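Local coordinates for phytochrome Response Regulator RcpA (Tolypothrix sp. PCC 7601, PDB 1K68), which is a CheY-like response regulator that forms a homodimer, is phosphorylated, and probably relays signals from a cyanobacterial phytochrome, at residues 17-22 with 31-36; 41-44 with 49-52. All coordinates share one frame; numbering follows the deposited sequence.

Interaction 1: 17-22 with 31-36; sequences LIQEAL and VVTVRD
Gln-19 and Leu-22 of helix 12-23 reach across to Thr-33 and Val-31 on strand 30-34. CB of Gln-19 starts well back, 5.4 Å from CG1 of Val-31. Its first torsion (chi1 -67°) sets CG beside the backbone N, 4.6 Å from CG1 of Val-31, so both carbons pass near the valine without close contact, and the chain runs on extended to CD. CD comes within 4.2 Å of Thr-33 OG1. Of the two amide atoms, NE2 is the one turned to the strand, 3.2 Å from OG1 of Thr-33, whereas OE1 lies farther from that hydroxyl. One helical turn on, Leu-22 and Val-31 cross at about a right angle, with CD1 of Leu-22 4.0 Å from CG2 of Val-31. This touch is purely apolar, and Leu-22 also packs on Val-125 of helix 118-135. Thr-33 rests on Leu-7 and Ile-15, and its strand is hydrogen-bonded along its backbone to strand 4-8 through Val-32 and Val-34. Strand 4-8, helix 12-23 and strand 30-34 thus form a beta-alpha-beta crossover, here the first one of the CheY-like receiver fold, whose helix packs against the edge strand of the parallel sheet.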
ATOM      1  N   LEU A  17      -1.911  -3.752  -0.684  1.00 32.54           N
ATOM      2  CA  LEU A  17      -1.777  -3.326  -2.071  1.00 31.02           C
ATOM      3  C   LEU A  17      -3.065  -3.535  -2.870  1.00 31.50           C
ATOM      4  O   LEU A  17      -3.545  -2.625  -3.549  1.00 30.72           O
ATOM      5  CB  LEU A  17      -0.609  -4.074  -2.716  1.00 29.73           C
ATOM      6  CG  LEU A  17      -0.172  -3.651  -4.122  1.00 31.07           C
ATOM      7  CD1 LEU A  17       1.263  -4.087  -4.348  1.00 31.16           C
ATOM      8  CD2 LEU A  17      -1.099  -4.249  -5.170  1.00 31.03           C
ATOM      9  N   ILE A  18      -3.626  -4.736  -2.786  1.00 32.75           N
ATOM     10  CA  ILE A  18      -4.863  -5.042  -3.489  1.00 31.21           C
ATOM     11  C   ILE A  18      -5.966  -4.069  -3.078  1.00 32.00           C
ATOM     12  O   ILE A  18      -6.692  -3.557  -3.929  1.00 30.26           O
ATOM     13  CB  ILE A  18      -5.306  -6.497  -3.207  1.00 31.48           C
ATOM     14  CG1 ILE A  18      -4.273  -7.463  -3.790  1.00 31.66           C
ATOM     15  CG2 ILE A  18      -6.676  -6.756  -3.819  1.00 30.64           C
ATOM     16  CD1 ILE A  18      -4.551  -8.931  -3.505  1.00 34.91           C
ATOM     17  N   GLN A  19      -6.096  -3.810  -1.777  1.00 32.07           N
ATOM     18  CA  GLN A  19      -7.115  -2.875  -1.301  1.00 35.81           C
ATOM     19  C   GLN A  19      -6.858  -1.452  -1.797  1.00 36.00           C
ATOM     20  O   GLN A  19      -7.801  -0.700  -2.051  1.00 36.82           O
ATOM     21  CB  GLN A  19      -7.182  -2.876   0.227  1.00 34.94           C
ATOM     22  CG  GLN A  19      -7.691  -4.183   0.804  1.00 39.43           C
ATOM     23  CD  GLN A  19      -7.886  -4.126   2.304  1.00 42.00           C
ATOM     24  OE1 GLN A  19      -7.076  -3.542   3.025  1.00 40.65           O
ATOM     25  NE2 GLN A  19      -8.954  -4.748   2.785  1.00 44.07           N
ATOM     26  N   GLU A  20      -5.589  -1.090  -1.940  1.00 37.26           N
ATOM     27  CA  GLU A  20      -5.217   0.242  -2.417  1.00 40.87           C
ATOM     28  C   GLU A  20      -5.543   0.408  -3.893  1.00 40.95           C
ATOM     29  O   GLU A  20      -6.037   1.455  -4.321  1.00 41.76           O
ATOM     30  CB  GLU A  20      -3.723   0.490  -2.214  1.00 43.76           C
ATOM     31  CG  GLU A  20      -3.308   0.563  -0.767  1.00 49.42           C
ATOM     32  CD  GLU A  20      -4.089   1.609  -0.020  1.00 53.25           C
ATOM     33  OE1 GLU A  20      -4.102   2.767  -0.488  1.00 56.14           O
ATOM     34  OE2 GLU A  20      -4.690   1.276   1.025  1.00 54.55           O
ATOM     35  N   ALA A  21      -5.256  -0.628  -4.671  1.00 40.29           N
ATOM     36  CA  ALA A  21      -5.518  -0.586  -6.099  1.00 41.43           C
ATOM     37  C   ALA A  21      -7.019  -0.514  -6.366  1.00 41.72           C
ATOM     38  O   ALA A  21      -7.470   0.265  -7.204  1.00 42.25           O
ATOM     39  CB  ALA A  21      -4.915  -1.806  -6.775  1.00 38.68           C
ATOM     40  N   LEU A  22      -7.793  -1.318  -5.646  1.00 42.42           N
ATOM     41  CA  LEU A  22      -9.238  -1.328  -5.826  1.00 44.58           C
ATOM     42  C   LEU A  22      -9.876  -0.035  -5.336  1.00 47.11           C
ATOM     43  O   LEU A  22     -10.957   0.344  -5.793  1.00 48.10           O
ATOM     44  CB  LEU A  22      -9.859  -2.515  -5.082  1.00 42.79           C
ATOM     45  CG  LEU A  22      -9.498  -3.919  -5.567  1.00 42.49           C
ATOM     46  CD1 LEU A  22     -10.074  -4.952  -4.615  1.00 39.86           C
ATOM     47  CD2 LEU A  22     -10.025  -4.124  -6.976  1.00 41.72           C
ATOM     48  N   VAL A  31     -15.071  -3.784  -0.451  1.00 41.95           N
ATOM     49  CA  VAL A  31     -14.131  -4.886  -0.397  1.00 39.30           C
ATOM     50  C   VAL A  31     -14.142  -5.564   0.956  1.00 39.18           C
ATOM     51  O   VAL A  31     -13.823  -4.946   1.973  1.00 40.44           O
ATOM     52  CB  VAL A  31     -12.694  -4.408  -0.682  1.00 40.66           C
ATOM     53  CG1 VAL A  31     -11.758  -5.605  -0.789  1.00 36.94           C
ATOM     54  CG2 VAL A  31     -12.668  -3.587  -1.965  1.00 40.88           C
ATOM     55  N   VAL A  32     -14.518  -6.838   0.969  1.00 36.95           N
ATOM     56  CA  VAL A  32     -14.540  -7.608   2.196  1.00 37.08           C
ATOM     57  C   VAL A  32     -13.429  -8.632   2.098  1.00 37.49           C
ATOM     58  O   VAL A  32     -13.362  -9.406   1.146  1.00 38.05           O
ATOM     59  CB  VAL A  32     -15.888  -8.302   2.396  1.00 37.21           C
ATOM     60  CG1 VAL A  32     -15.816  -9.247   3.580  1.00 36.66           C
ATOM     61  CG2 VAL A  32     -16.961  -7.252   2.635  1.00 36.88           C
ATOM     62  N   THR A  33     -12.553  -8.630   3.092  1.00 37.62           N
ATOM     63  CA  THR A  33     -11.405  -9.515   3.107  1.00 36.79           C
ATOM     64  C   THR A  33     -11.413 -10.526   4.247  1.00 37.50           C
ATOM     65  O   THR A  33     -11.570 -10.148   5.405  1.00 36.20           O
ATOM     66  CB  THR A  33     -10.102  -8.680   3.229  1.00 37.23           C
ATOM     67  OG1 THR A  33     -10.088  -7.653   2.225  1.00 37.22           O
ATOM     68  CG2 THR A  33      -8.870  -9.562   3.071  1.00 34.71           C
ATOM     69  N   VAL A  34     -11.271 -11.809   3.912  1.00 35.57           N
ATOM     70  CA  VAL A  34     -11.175 -12.861   4.923  1.00 36.12           C
ATOM     71  C   VAL A  34      -9.811 -13.489   4.665  1.00 36.19           C
ATOM     72  O   VAL A  34      -9.336 -13.502   3.521  1.00 35.18           O
ATOM     73  CB  VAL A  34     -12.283 -13.933   4.813  1.00 36.47           C
ATOM     74  CG1 VAL A  34     -13.621 -13.328   5.197  1.00 36.57           C
ATOM     75  CG2 VAL A  34     -12.322 -14.514   3.416  1.00 36.94           C
ATOM     76  N   ARG A  35      -9.193 -14.025   5.712  1.00 36.09           N
ATOM     77  CA  ARG A  35      -7.839 -14.560   5.596  1.00 38.57           C
ATOM     78  C   ARG A  35      -7.569 -16.057   5.550  1.00 37.34           C
ATOM     79  O   ARG A  35      -6.415 -16.471   5.618  1.00 37.46           O
ATOM     80  CB  ARG A  35      -6.989 -13.914   6.686  1.00 40.57           C
ATOM     81  CG  ARG A  35      -7.159 -12.400   6.692  1.00 45.01           C
ATOM     82  CD  ARG A  35      -6.598 -11.742   7.935  1.00 50.68           C
ATOM     83  NE  ARG A  35      -5.349 -11.047   7.659  1.00 53.97           N
ATOM     84  CZ  ARG A  35      -4.251 -11.643   7.210  1.00 56.23           C
ATOM     85  NH1 ARG A  35      -4.242 -12.948   6.984  1.00 59.97           N
ATOM     86  NH2 ARG A  35      -3.159 -10.932   6.989  1.00 57.60           N
ATOM     87  N   ASP A  36      -8.604 -16.876   5.445  1.00 37.40           N
ATOM     88  CA  ASP A  36      -8.383 -18.317   5.329  1.00 38.88           C
ATOM     89  C   ASP A  36      -9.534 -18.977   4.584  1.00 37.70           C
ATOM     90  O   ASP A  36     -10.618 -18.412   4.483  1.00 36.78           O
ATOM     91  CB  ASP A  36      -8.188 -18.976   6.700  1.00 41.47           C
ATOM     92  CG  ASP A  36      -9.452 -18.996   7.528  1.00 42.42           C
ATOM     93  OD1 ASP A  36      -9.543 -18.210   8.495  1.00 44.72           O
ATOM     94  OD2 ASP A  36     -10.352 -19.797   7.207  1.00 41.05           O
TER

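Interaction 2: 41-44 with 49-52; sequences MAYL and EYAN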
ATOM      1  N   MET A  41     -15.397 -20.005   2.957  1.00 34.44           N
ATOM      2  CA  MET A  41     -16.595 -20.798   2.725  1.00 35.20           C
ATOM      3  C   MET A  41     -17.739 -20.430   3.669  1.00 34.88           C
ATOM      4  O   MET A  41     -18.889 -20.353   3.246  1.00 35.81           O
ATOM      5  CB  MET A  41     -16.267 -22.283   2.840  1.00 35.94           C
ATOM      6  CG  MET A  41     -15.300 -22.771   1.771  1.00 37.46           C
ATOM      7  SD  MET A  41     -15.898 -22.351   0.126  1.00 36.61           S
ATOM      8  CE  MET A  41     -17.233 -23.549  -0.037  1.00 36.99           C
ATOM      9  N   ALA A  42     -17.427 -20.198   4.939  1.00 34.72           N
ATOM     10  CA  ALA A  42     -18.463 -19.829   5.899  1.00 35.81           C
ATOM     11  C   ALA A  42     -19.166 -18.555   5.431  1.00 35.24           C
ATOM     12  O   ALA A  42     -20.397 -18.463   5.449  1.00 34.84           O
ATOM     13  CB  ALA A  42     -17.847 -19.621   7.283  1.00 35.40           C
ATOM     14  N   TYR A  43     -18.375 -17.575   5.002  1.00 35.34           N
ATOM     15  CA  TYR A  43     -18.906 -16.302   4.529  1.00 33.96           C
ATOM     16  C   TYR A  43     -19.780 -16.488   3.291  1.00 33.51           C
ATOM     17  O   TYR A  43     -20.877 -15.931   3.206  1.00 32.75           O
ATOM     18  CB  TYR A  43     -17.750 -15.342   4.208  1.00 35.84           C
ATOM     19  CG  TYR A  43     -18.172 -13.923   3.892  1.00 36.76           C
ATOM     20  CD1 TYR A  43     -18.075 -12.912   4.850  1.00 38.61           C
ATOM     21  CD2 TYR A  43     -18.679 -13.590   2.636  1.00 37.72           C
ATOM     22  CE1 TYR A  43     -18.473 -11.605   4.562  1.00 37.54           C
ATOM     23  CE2 TYR A  43     -19.080 -12.289   2.341  1.00 37.36           C
ATOM     24  CZ  TYR A  43     -18.976 -11.305   3.306  1.00 37.17           C
ATOM     25  OH  TYR A  43     -19.383 -10.026   3.009  1.00 41.19           O
ATOM     26  N   LEU A  44     -19.297 -17.271   2.328  1.00 32.55           N
ATOM     27  CA  LEU A  44     -20.048 -17.491   1.094  1.00 32.12           C
ATOM     28  C   LEU A  44     -21.323 -18.304   1.309  1.00 33.59           C
ATOM     29  O   LEU A  44     -22.304 -18.122   0.593  1.00 31.84           O
ATOM     30  CB  LEU A  44     -19.156 -18.165   0.048  1.00 30.40           C
ATOM     31  CG  LEU A  44     -17.970 -17.306  -0.414  1.00 28.47           C
ATOM     32  CD1 LEU A  44     -17.036 -18.122  -1.318  1.00 28.17           C
ATOM     33  CD2 LEU A  44     -18.495 -16.080  -1.143  1.00 27.76           C
ATOM     34  N   GLU A  49     -22.090 -15.976  11.982  1.00 53.53           N
ATOM     35  CA  GLU A  49     -22.062 -14.520  12.007  1.00 54.40           C
ATOM     36  C   GLU A  49     -22.287 -13.939  10.617  1.00 53.59           C
ATOM     37  O   GLU A  49     -22.843 -12.849  10.467  1.00 52.92           O
ATOM     38  CB  GLU A  49     -20.725 -14.020  12.558  1.00 56.17           C
ATOM     39  CG  GLU A  49     -19.522 -14.405  11.719  1.00 59.47           C
ATOM     40  CD  GLU A  49     -18.294 -13.592  12.069  1.00 60.30           C
ATOM     41  OE1 GLU A  49     -18.348 -12.347  11.948  1.00 62.28           O
ATOM     42  OE2 GLU A  49     -17.275 -14.194  12.463  1.00 62.15           O
ATOM     43  N   TYR A  50     -21.855 -14.674   9.599  1.00 52.57           N
ATOM     44  CA  TYR A  50     -22.007 -14.226   8.223  1.00 51.10           C
ATOM     45  C   TYR A  50     -23.418 -14.525   7.739  1.00 50.91           C
ATOM     46  O   TYR A  50     -23.645 -14.766   6.557  1.00 51.24           O
ATOM     47  CB  TYR A  50     -20.984 -14.932   7.333  1.00 49.56           C
ATOM     48  CG  TYR A  50     -19.562 -14.823   7.837  1.00 49.11           C
ATOM     49  CD1 TYR A  50     -18.827 -15.963   8.159  1.00 49.65           C
ATOM     50  CD2 TYR A  50     -18.942 -13.579   7.974  1.00 49.49           C
ATOM     51  CE1 TYR A  50     -17.508 -15.869   8.596  1.00 50.10           C
ATOM     52  CE2 TYR A  50     -17.626 -13.474   8.410  1.00 49.21           C
ATOM     53  CZ  TYR A  50     -16.915 -14.620   8.715  1.00 51.47           C
ATOM     54  OH  TYR A  50     -15.601 -14.520   9.111  1.00 52.69           O
ATOM     55  N   ALA A  51     -24.369 -14.500   8.669  1.00 50.64           N
ATOM     56  CA  ALA A  51     -25.750 -14.773   8.325  1.00 50.30           C
ATOM     57  C   ALA A  51     -26.357 -13.831   7.299  1.00 49.10           C
ATOM     58  O   ALA A  51     -27.033 -14.277   6.377  1.00 50.16           O
ATOM     59  N   ASN A  52     -26.112 -12.534   7.443  1.00 48.57           N
ATOM     60  CA  ASN A  52     -26.670 -11.557   6.518  1.00 48.91           C
ATOM     61  C   ASN A  52     -25.681 -10.972   5.515  1.00 48.37           C
ATOM     62  O   ASN A  52     -26.041 -10.093   4.729  1.00 49.04           O
ATOM     63  CB  ASN A  52     -27.325 -10.420   7.300  1.00 51.42           C
ATOM     64  CG  ASN A  52     -28.423 -10.909   8.212  1.00 53.20           C
ATOM     65  OD1 ASN A  52     -29.419 -11.472   7.755  1.00 53.60           O
ATOM     66  ND2 ASN A  52     -28.244 -10.702   9.513  1.00 54.42           N
TER
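Tyr-50 lays its ring against the turn of helix 37-44 formed by Ala-42 and Tyr-43. The segment begins with Glu-49, which backs that ring from the far face, its CG 3.7 Å above the plane and over its centre. Next comes Tyr-50 itself, whose other face receives CB of Tyr-43 in a CH-pi contact, 4.2 Å from the Tyr-50 ring centroid and 13° off the ring normal. Tyr-50 CD1 also lies 3.6 Å from the backbone N of Tyr-43, and the methyl CB of Ala-42 touches CD1 at 3.9 Å. The two tyrosine rings meet obliquely, their planes at 54°, with Tyr-43 CD1 3.3 Å from Tyr-50 CD2. CG of Tyr-43 stands anti to the backbone N (chi1 -172°), which swings this ring across the Tyr-50 side chain. An alanine here would be likely to uncover CB of Tyr-43 and leave Glu-39 without the phenol hydroxyl that bonds its OE1. The contact folds the loop that leads to strand 58-60 back onto the C-terminal turn of helix 37-44, while Tyr-43 reaches strand 4-8, stacking on Phe-6 and bonding Lys-4 NZ through its hydroxyl, and Met-41 and Leu-44 pack on helix 70-79.

Interaction 1 is complete before interaction 2 begins: strand 30-34 passes through the short turn at Arg-35 and Asp-36, the latter the N-cap, into helix 37-44. Their centres are about 17 Å apart, yet they touch where CG1 of Val-32 packs at 3.7 Å on CE1 of Tyr-43. Since Thr-33 and Val-31 point toward helix 12-23 and Val-32 points away from it, the two helices cover opposite faces of the parallel sheet, sandwiching its edge strand 30-34 as in CheY-like receivers. Interaction 2 is the more peripheral. Both belong to the domain's scaffold: even Thr-33 is about 11 Å from the magnesium ion, whose protein ligands are Asp-10, Asp-62 and Asn-64.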